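Local coordinates for uncharacterized protein (Bacteroides ovatus CL02T12C04, PDB 6PTM) that is an exo-carrageenase of glycoside hydrolase family 42 that probably removes sugar units from the chain ends of carrageenan, a sulfated galactan, at residues D257-P261 and S309-E315; G346-M350 and D362-F366. All coordinates share one frame; numbering follows the deposited sequence.

Contact 1 closes before contact 2 opens along the chain, and their centres lie about 13 Å apart. Both sit on the same side of the chain's centre, about 30 Å (contact 1) and 28 Å (contact 2) from it, centre to centre. Contact 1 sets the loop ahead of helix 261-278 against the start of helix 310-324. Contact 2 sets the loop ahead of helix 358-385 against that helix. Helices 310-324 and 358-385 also touch each other, since Phe366 CZ packs 3.2 Å from Ala312 O. A salt bridge from Glu310 OE1 to Arg348 NH2, 2.9 Å long, ties the two contacts directly. Together they connect the start of helix 261-278, the first turns of helix 310-324 and an early turn of helix 358-385.

Contact 1: D257-P261 and S309-E315; sequences DINHP and SEYAYEE
Ser309 OG donates to Asp257 OD2 over 2.6 Å. It meets the carboxylate from above its plane, 43° out of it. The same hydroxyl accepts from Ala312 N at 2.9 Å, the N-cap bond of helix 310-324. With chi1 at 80°, OG sits between the backbone N and carbonyl carbon of Ser309 and can serve both partners. Asp257 OD1 takes Asn259 N at 2.9 Å in an Asx turn, and a water that accepts from Ser309 N can donate to this oxygen. With an alanine here instead of Asp257, the Ser309 hydroxyl would probably lose its acceptor and the Asx turn its side-chain bond. Further along, the Tyr311 ring points its edge at the His260 face in a T-shaped pair, centroids 4.6 Å apart and planes at 60°. Pro261 CD lies over one face of Tyr311 in a CH-pi contact, 3.8 Å from the ring centroid. Asn259 OD1 rests 3.4 Å from Ala312 CB and also accepts from Arg370. His260, the N-cap of helix 261-278, accepts from Leu262 N through ND1, and its NE2 bonds to Asp242. The contact thus brings the starts of helices 261-278 and 310-324 together, with Arg370 of helix 358-385 alongside.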
loop_
_atom_site.group_PDB
_atom_site.type_symbol
_atom_site.label_atom_id
_atom_site.label_comp_id
_atom_site.label_asym_id
_atom_site.label_seq_id
_atom_site.Cartn_x
_atom_site.Cartn_y
_atom_site.Cartn_z
ATOM N N ASP A 257 10.573 25.010 2.286
ATOM C CA ASP A 257 9.408 25.402 3.109
ATOM C C ASP A 257 8.154 25.393 2.236
ATOM O O ASP A 257 8.035 26.285 1.397
ATOM C CB ASP A 257 9.648 26.802 3.670
ATOM C CG ASP A 257 8.489 27.291 4.521
ATOM O OD1 ASP A 257 7.576 26.488 4.793
ATOM O OD2 ASP A 257 8.541 28.445 4.938
ATOM N N ILE A 258 7.231 24.450 2.460
ATOM C CA ILE A 258 5.951 24.397 1.685
ATOM C C ILE A 258 5.103 25.656 1.929
ATOM O O ILE A 258 4.172 25.902 1.151
ATOM C CB ILE A 258 5.155 23.113 1.975
ATOM C CG1 ILE A 258 4.819 22.940 3.463
ATOM C CG2 ILE A 258 5.882 21.915 1.415
ATOM C CD1 ILE A 258 3.899 21.771 3.759
ATOM N N ASN A 259 5.375 26.442 2.978
ATOM C CA ASN A 259 4.571 27.661 3.250
ATOM C C ASN A 259 5.301 28.930 2.764
ATOM O O ASN A 259 4.807 30.023 3.075
ATOM C CB ASN A 259 4.179 27.717 4.728
ATOM C CG ASN A 259 3.267 26.577 5.090
ATOM O OD1 ASN A 259 3.620 25.719 5.893
ATOM N ND2 ASN A 259 2.078 26.563 4.501
ATOM N N HIS A 260 6.433 28.825 2.059
ATOM C CA HIS A 260 7.211 30.010 1.595
ATOM C C HIS A 260 6.715 30.431 0.213
ATOM O O HIS A 260 6.579 29.574 -0.663
ATOM C CB HIS A 260 8.699 29.706 1.568
ATOM C CG HIS A 260 9.536 30.934 1.447
ATOM N ND1 HIS A 260 9.513 31.722 0.320
ATOM C CD2 HIS A 260 10.404 31.505 2.310
ATOM C CE1 HIS A 260 10.322 32.748 0.497
ATOM N NE2 HIS A 260 10.901 32.634 1.713
ATOM N N PRO A 261 6.423 31.730 -0.048
ATOM C CA PRO A 261 5.927 32.163 -1.359
ATOM C C PRO A 261 6.855 31.818 -2.520
ATOM O O PRO A 261 6.344 31.612 -3.578
ATOM C CB PRO A 261 5.805 33.687 -1.264
ATOM C CG PRO A 261 5.547 33.907 0.207
ATOM C CD PRO A 261 6.369 32.837 0.922
ATOM N N SER A 309 8.722 26.498 9.774
ATOM C CA SER A 309 9.286 27.817 9.392
ATOM C C SER A 309 8.476 28.924 10.068
ATOM O O SER A 309 7.413 28.612 10.643
ATOM C CB SER A 309 9.286 27.989 7.928
ATOM O OG SER A 309 7.993 28.372 7.482
ATOM N N GLU A 310 8.910 30.178 9.901
ATOM C CA GLU A 310 8.173 31.370 10.405
ATOM C C GLU A 310 6.932 31.569 9.534
ATOM O O GLU A 310 5.864 31.861 10.081
ATOM C CB GLU A 310 9.133 32.556 10.497
ATOM C CG GLU A 310 10.240 32.301 11.524
ATOM C CD GLU A 310 9.712 32.065 12.927
ATOM O OE1 GLU A 310 9.059 32.974 13.456
ATOM O OE2 GLU A 310 9.844 30.951 13.449
ATOM N N TYR A 311 7.055 31.360 8.214
ATOM C CA TYR A 311 5.897 31.378 7.281
ATOM C C TYR A 311 4.862 30.361 7.785
ATOM O O TYR A 311 3.651 30.708 7.840
ATOM C CB TYR A 311 6.321 31.169 5.818
ATOM C CG TYR A 311 6.817 32.416 5.118
ATOM C CD1 TYR A 311 5.966 33.447 4.736
ATOM C CD2 TYR A 311 8.162 32.590 4.872
ATOM C CE1 TYR A 311 6.441 34.603 4.123
ATOM C CE2 TYR A 311 8.661 33.735 4.265
ATOM C CZ TYR A 311 7.799 34.746 3.882
ATOM O OH TYR A 311 8.346 35.848 3.281
ATOM N N ALA A 312 5.295 29.159 8.199
ATOM C CA ALA A 312 4.392 28.068 8.634
ATOM C C ALA A 312 3.720 28.468 9.949
ATOM O O ALA A 312 2.528 28.210 10.092
ATOM C CB ALA A 312 5.142 26.744 8.770
ATOM N N TYR A 313 4.456 29.047 10.899
ATOM C CA TYR A 313 3.882 29.465 12.197
ATOM C C TYR A 313 2.831 30.562 11.966
ATOM O O TYR A 313 1.781 30.568 12.666
ATOM C CB TYR A 313 4.968 29.886 13.186
ATOM C CG TYR A 313 4.502 29.682 14.599
ATOM C CD1 TYR A 313 4.625 28.445 15.212
ATOM C CD2 TYR A 313 3.763 30.661 15.261
ATOM C CE1 TYR A 313 4.125 28.222 16.483
ATOM C CE2 TYR A 313 3.249 30.451 16.532
ATOM C CZ TYR A 313 3.451 29.236 17.159
ATOM O OH TYR A 313 2.907 29.004 18.390
ATOM N N GLU A 314 3.083 31.480 11.021
ATOM C CA GLU A 314 2.056 32.484 10.635
ATOM C C GLU A 314 0.799 31.764 10.101
ATOM O O GLU A 314 -0.325 32.167 10.458
ATOM C CB GLU A 314 2.676 33.522 9.686
ATOM C CG GLU A 314 1.706 34.623 9.271
ATOM C CD GLU A 314 1.088 35.443 10.400
ATOM O OE1 GLU A 314 1.695 35.556 11.516
ATOM O OE2 GLU A 314 -0.022 35.925 10.180
ATOM N N GLU A 315 0.951 30.683 9.324
ATOM C CA GLU A 315 -0.227 29.899 8.874
ATOM C C GLU A 315 -0.895 29.251 10.093
ATOM O O GLU A 315 -2.147 29.285 10.206
ATOM C CB GLU A 315 0.172 28.891 7.790
ATOM C CG GLU A 315 0.580 29.568 6.498
ATOM C CD GLU A 315 -0.458 30.508 5.922
ATOM O OE1 GLU A 315 -1.576 30.058 5.678
ATOM O OE2 GLU A 315 -0.163 31.712 5.815
HETATM O O HOH W 1 7.607 24.839 7.278
#

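Contact 2: G346-M350 and D362-F366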
loop_
_atom_site.group_PDB
_atom_site.type_symbol
_atom_site.label_atom_id
_atom_site.label_comp_id
_atom_site.label_asym_id
_atom_site.label_seq_id
_atom_site.Cartn_x
_atom_site.Cartn_y
_atom_site.Cartn_z
ATOM N N GLY A 346 4.240 30.366 20.572
ATOM C CA GLY A 346 4.750 29.096 21.116
ATOM C C GLY A 346 5.893 28.509 20.289
ATOM O O GLY A 346 6.348 29.051 19.288
ATOM N N PRO A 347 6.435 27.375 20.767
ATOM C CA PRO A 347 7.545 26.718 20.109
ATOM C C PRO A 347 7.170 26.244 18.697
ATOM O O PRO A 347 6.004 25.898 18.434
ATOM C CB PRO A 347 7.916 25.524 21.012
ATOM C CG PRO A 347 6.887 25.494 22.147
ATOM C CD PRO A 347 6.042 26.744 22.037
ATOM N N ARG A 348 8.150 26.310 17.812
ATOM C CA ARG A 348 8.055 25.868 16.391
ATOM C C ARG A 348 8.286 24.350 16.252
ATOM O O ARG A 348 8.256 23.850 15.141
ATOM C CB ARG A 348 9.090 26.611 15.548
ATOM C CG ARG A 348 8.600 27.962 15.036
ATOM C CD ARG A 348 8.046 28.873 16.111
ATOM N NE ARG A 348 7.993 30.253 15.647
ATOM C CZ ARG A 348 7.444 31.255 16.318
ATOM N NH1 ARG A 348 6.846 31.047 17.475
ATOM N NH2 ARG A 348 7.477 32.475 15.805
ATOM N N ILE A 349 8.544 23.648 17.343
ATOM C CA ILE A 349 8.704 22.173 17.393
ATOM C C ILE A 349 8.095 21.718 18.718
ATOM O O ILE A 349 8.159 22.506 19.672
ATOM C CB ILE A 349 10.196 21.811 17.243
ATOM C CG1 ILE A 349 10.367 20.323 16.926
ATOM C CG2 ILE A 349 10.991 22.224 18.490
ATOM C CD1 ILE A 349 11.683 19.996 16.281
ATOM N N MET A 350 7.490 20.526 18.751
ATOM C CA MET A 350 6.815 19.993 19.924
ATOM C C MET A 350 7.792 19.085 20.694
ATOM O O MET A 350 8.791 18.562 20.109
ATOM C CB MET A 350 5.571 19.197 19.532
ATOM C CG MET A 350 4.459 20.048 18.945
ATOM S SD MET A 350 3.751 21.147 20.159
ATOM C CE MET A 350 4.645 22.632 19.729
ATOM N N ASP A 362 -3.284 20.948 18.716
ATOM C CA ASP A 362 -3.428 22.034 17.720
ATOM C C ASP A 362 -2.259 21.978 16.750
ATOM O O ASP A 362 -2.498 22.126 15.523
ATOM C CB ASP A 362 -3.562 23.389 18.403
ATOM C CG ASP A 362 -4.962 23.647 18.947
ATOM O OD1 ASP A 362 -5.888 22.828 18.650
ATOM O OD2 ASP A 362 -5.112 24.620 19.690
ATOM N N PHE A 363 -1.040 21.824 17.265
ATOM C CA PHE A 363 0.169 21.827 16.408
ATOM C C PHE A 363 0.077 20.658 15.401
ATOM O O PHE A 363 0.320 20.853 14.187
ATOM C CB PHE A 363 1.427 21.762 17.267
ATOM C CG PHE A 363 2.650 22.238 16.542
ATOM C CD1 PHE A 363 3.111 23.529 16.725
ATOM C CD2 PHE A 363 3.362 21.376 15.718
ATOM C CE1 PHE A 363 4.212 23.984 16.013
ATOM C CE2 PHE A 363 4.484 21.825 15.036
ATOM C CZ PHE A 363 4.902 23.131 15.181
ATOM N N MET A 364 -0.286 19.464 15.880
ATOM C CA MET A 364 -0.291 18.243 15.044
ATOM C C MET A 364 -1.453 18.325 14.041
ATOM O O MET A 364 -1.251 17.919 12.874
ATOM C CB MET A 364 -0.400 16.967 15.887
ATOM C CG MET A 364 0.752 16.736 16.835
ATOM S SD MET A 364 2.351 17.162 16.158
ATOM C CE MET A 364 3.380 16.851 17.596
ATOM N N ALA A 365 -2.606 18.861 14.466
ATOM C CA ALA A 365 -3.819 19.002 13.637
ATOM C C ALA A 365 -3.530 20.017 12.523
ATOM O O ALA A 365 -3.821 19.720 11.353
ATOM C CB ALA A 365 -4.979 19.423 14.513
ATOM N N PHE A 366 -2.904 21.143 12.887
ATOM C CA PHE A 366 -2.473 22.183 11.933
ATOM C C PHE A 366 -1.477 21.546 10.952
ATOM O O PHE A 366 -1.599 21.785 9.739
ATOM C CB PHE A 366 -1.885 23.410 12.636
ATOM C CG PHE A 366 -1.009 24.218 11.704
ATOM C CD1 PHE A 366 -1.570 24.932 10.660
ATOM C CD2 PHE A 366 0.368 24.211 11.813
ATOM C CE1 PHE A 366 -0.775 25.626 9.764
ATOM C CE2 PHE A 366 1.167 24.921 10.924
ATOM C CZ PHE A 366 0.589 25.637 9.902
#
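The Phe363 ring carries Met350 CE over one face, 4.0 Å from the ring centroid and 29° off the normal. Met350 SD stands farther out, oblique to the ring at 4.6 Å from its centroid. Two backbone oxygens approach the far end of the ring, also obliquely: Pro347 O is 3.6 Å from Phe363 CE1, and Arg348 O is 3.4 Å from Phe363 CZ. The phenyl group reaches this loop because its CG is anti to the backbone N, chi1 -160°. The Met350 chain bends at chi2, -68°, and again at chi3, which brings its methyl back over the ring. CE makes a CH-pi contact and the sulfur a Met-aromatic one; they join the loop leading into helix 358-385 to an early turn of the same helix. Phe316 of helix 310-324 adds an edge-to-face pair with Phe363. Met364 passes Met350 in the opposite direction, and its CE lies 3.6 Å from Met350 CG. Arg348 NH1 donates to Gly346 O at 2.7 Å, in the carbonyl plane, and the oxygen lies in the guanidinium plane. NH1 also forms a salt bridge with Asp345, while Tyr313 meets Arg348 in a cation-pi contact.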